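Local coordinates for protein putative oxidoreductase with NAD(P)-binding Rossmann-fold domain (Clostridium difficile, PDB 3UUW) that probably acts as an NAD(P)-dependent oxidoreductase of the GFO/IDH/MocA family, its substrate not established, at residues A[119-124]-A[284-289]. Residues are numbered along the deposited sequence; the frame is centred on the assembly and turned at random.
Sequences NLMVGF and IKPAIN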
loop_
_atom_site.group_PDB
_atom_site.type_symbol
_atom_site.label_atom_id
_atom_site.label_comp_id
_atom_site.label_asym_id
_atom_site.label_seq_id
_atom_site.Cartn_x
_atom_site.Cartn_y
_atom_site.Cartn_z
ATOM N N ASN A 119 -4.780 -43.102 -9.889
ATOM C CA ASN A 119 -4.667 -41.676 -10.103
ATOM C C ASN A 119 -3.201 -41.290 -10.165
ATOM O O ASN A 119 -2.395 -41.697 -9.303
ATOM C CB ASN A 119 -5.334 -40.891 -8.970
ATOM C CG ASN A 119 -6.839 -41.036 -8.968
ATOM O OD1 ASN A 119 -7.455 -41.202 -10.030
ATOM N ND2 ASN A 119 -7.447 -40.966 -7.774
ATOM N N LEU A 120 -2.860 -40.579 -11.226
ATOM C CA LEU A 120 -1.521 -40.012 -11.418
ATOM C C LEU A 120 -1.778 -38.524 -11.500
ATOM O O LEU A 120 -2.370 -38.062 -12.477
ATOM C CB LEU A 120 -0.893 -40.545 -12.717
ATOM C CG LEU A 120 0.460 -39.957 -13.130
ATOM C CD1 LEU A 120 1.498 -40.142 -12.053
ATOM C CD2 LEU A 120 0.914 -40.596 -14.478
ATOM N N MET A 121 -1.409 -37.797 -10.443
ATOM C CA MET A 121 -1.679 -36.362 -10.339
ATOM C C MET A 121 -0.385 -35.563 -10.294
ATOM O O MET A 121 0.551 -35.928 -9.568
ATOM C CB MET A 121 -2.450 -36.081 -9.059
ATOM C CG MET A 121 -2.998 -34.683 -8.936
ATOM S SD MET A 121 -3.852 -34.513 -7.348
ATOM C CE MET A 121 -4.558 -32.865 -7.564
ATOM N N VAL A 122 -0.353 -34.448 -11.031
ATOM C CA VAL A 122 0.785 -33.535 -11.040
ATOM C C VAL A 122 0.465 -32.344 -10.147
ATOM O O VAL A 122 -0.654 -31.798 -10.163
ATOM C CB VAL A 122 1.149 -33.087 -12.469
ATOM C CG1 VAL A 122 2.231 -32.027 -12.446
ATOM C CG2 VAL A 122 1.579 -34.339 -13.309
ATOM N N GLY A 123 1.472 -31.939 -9.369
ATOM C CA GLY A 123 1.317 -30.932 -8.332
ATOM C C GLY A 123 1.276 -29.490 -8.766
ATOM O O GLY A 123 2.183 -28.672 -8.420
ATOM N N PHE A 124 0.235 -29.139 -9.508
ATOM C CA PHE A 124 0.040 -27.741 -9.895
ATOM C C PHE A 124 -0.707 -27.063 -8.763
ATOM O O PHE A 124 -1.917 -26.831 -8.830
ATOM C CB PHE A 124 -0.675 -27.621 -11.254
ATOM C CG PHE A 124 0.181 -28.033 -12.418
ATOM C CD1 PHE A 124 1.314 -27.296 -12.756
ATOM C CD2 PHE A 124 -0.150 -29.125 -13.195
ATOM C CE1 PHE A 124 2.095 -27.675 -13.794
ATOM C CE2 PHE A 124 0.642 -29.493 -14.245
ATOM C CZ PHE A 124 1.757 -28.762 -14.547
ATOM N N ILE A 284 -12.535 -41.496 -7.157
ATOM C CA ILE A 284 -12.699 -40.558 -8.266
ATOM C C ILE A 284 -11.358 -40.021 -8.687
ATOM O O ILE A 284 -10.349 -40.178 -7.989
ATOM C CB ILE A 284 -13.624 -39.396 -7.907
ATOM C CG1 ILE A 284 -13.142 -38.678 -6.651
ATOM C CG2 ILE A 284 -15.048 -39.929 -7.719
ATOM C CD1 ILE A 284 -14.037 -37.509 -6.212
ATOM N N LYS A 285 -11.366 -39.407 -9.863
ATOM C CA LYS A 285 -10.178 -38.807 -10.441
ATOM C C LYS A 285 -10.084 -37.299 -10.118
ATOM O O LYS A 285 -11.052 -36.582 -10.281
ATOM C CB LYS A 285 -10.240 -38.963 -11.956
ATOM C CG LYS A 285 -10.240 -40.373 -12.461
ATOM C CD LYS A 285 -10.247 -40.367 -13.996
ATOM C CE LYS A 285 -10.165 -41.774 -14.571
ATOM N NZ LYS A 285 -10.005 -41.734 -16.063
ATOM N N PRO A 286 -8.898 -36.803 -9.692
ATOM C CA PRO A 286 -8.760 -35.333 -9.499
ATOM C C PRO A 286 -8.858 -34.602 -10.834
ATOM O O PRO A 286 -8.619 -35.232 -11.841
ATOM C CB PRO A 286 -7.370 -35.165 -8.865
ATOM C CG PRO A 286 -6.714 -36.498 -8.890
ATOM C CD PRO A 286 -7.705 -37.561 -9.286
ATOM N N ALA A 287 -9.188 -33.290 -10.866
ATOM C CA ALA A 287 -9.342 -32.598 -12.177
ATOM C C ALA A 287 -8.015 -32.553 -12.917
ATOM O O ALA A 287 -7.986 -32.634 -14.165
ATOM C CB ALA A 287 -9.943 -31.188 -12.037
ATOM N N ILE A 288 -6.916 -32.485 -12.150
ATOM C CA ILE A 288 -5.585 -32.631 -12.737
ATOM C C ILE A 288 -5.370 -34.119 -13.039
ATOM O O ILE A 288 -4.834 -34.872 -12.219
ATOM C CB ILE A 288 -4.457 -32.085 -11.857
ATOM C CG1 ILE A 288 -4.711 -30.605 -11.491
ATOM C CG2 ILE A 288 -3.099 -32.161 -12.616
ATOM C CD1 ILE A 288 -3.776 -30.045 -10.394
ATOM N N ASN A 289 -5.840 -34.536 -14.200
ATOM C CA ASN A 289 -5.611 -35.888 -14.690
ATOM C C ASN A 289 -5.533 -35.836 -16.193
ATOM O O ASN A 289 -6.021 -34.886 -16.812
ATOM C CB ASN A 289 -6.739 -36.835 -14.273
ATOM C CG ASN A 289 -7.965 -36.684 -15.116
ATOM O OD1 ASN A 289 -8.042 -37.207 -16.236
ATOM N ND2 ASN A 289 -8.964 -35.995 -14.580
HETATM O O HOH W 1 -4.939 -37.597 -11.580
#
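The carbonyl of I284 receives the side-chain amide of N119: ND2 donates to I284 O over 3.0 Å, the N-H bent to 149° and the oxygen tilted a little out of the amide plane. With CG anti to its own carbonyl carbon (chi1 -69°), the amide group of N119 is carried toward the loop. At K285 the same amide meets the backbone, N119 OD1 resting 3.6 Å from K285 CA; the lysine's CG still lies near OD1, but the extended chain beyond it leads away. P286 then packs against two side chains, N119 and M121. Its CD lies 3.6 Å from N119 CG, and its CG 3.8 Å from M121 SD; the fully extended methionine runs past the proline at a slant and carries CE on past P286 CB. P286 O takes a nearly straight bond from N289 ND2 (2.9 Å, 167°), tying the turn across A287 and I288 together. I288, centre of an inverse gamma turn, turns its side chain toward the strand and crosses M121 at about a right angle. Its CG2 sits 3.5 Å from V122 O and comes up to the rim of the F124 ring, close to the ring plane, while CD1 reaches F124 CB and M121 CE. A single water links strand and loop, donating to I288 O and weakly to L120 O. Strand 120-122 is the last of the parallel Rossmann sheet, paired with strand 92-95; the loop, running from helix 269-281 toward helix 295-305, lies against it. I272 and F276 of helix 269-281 also pack on M121, H275 touches P286, and helix 160-179 meets F124 through I169 and D173.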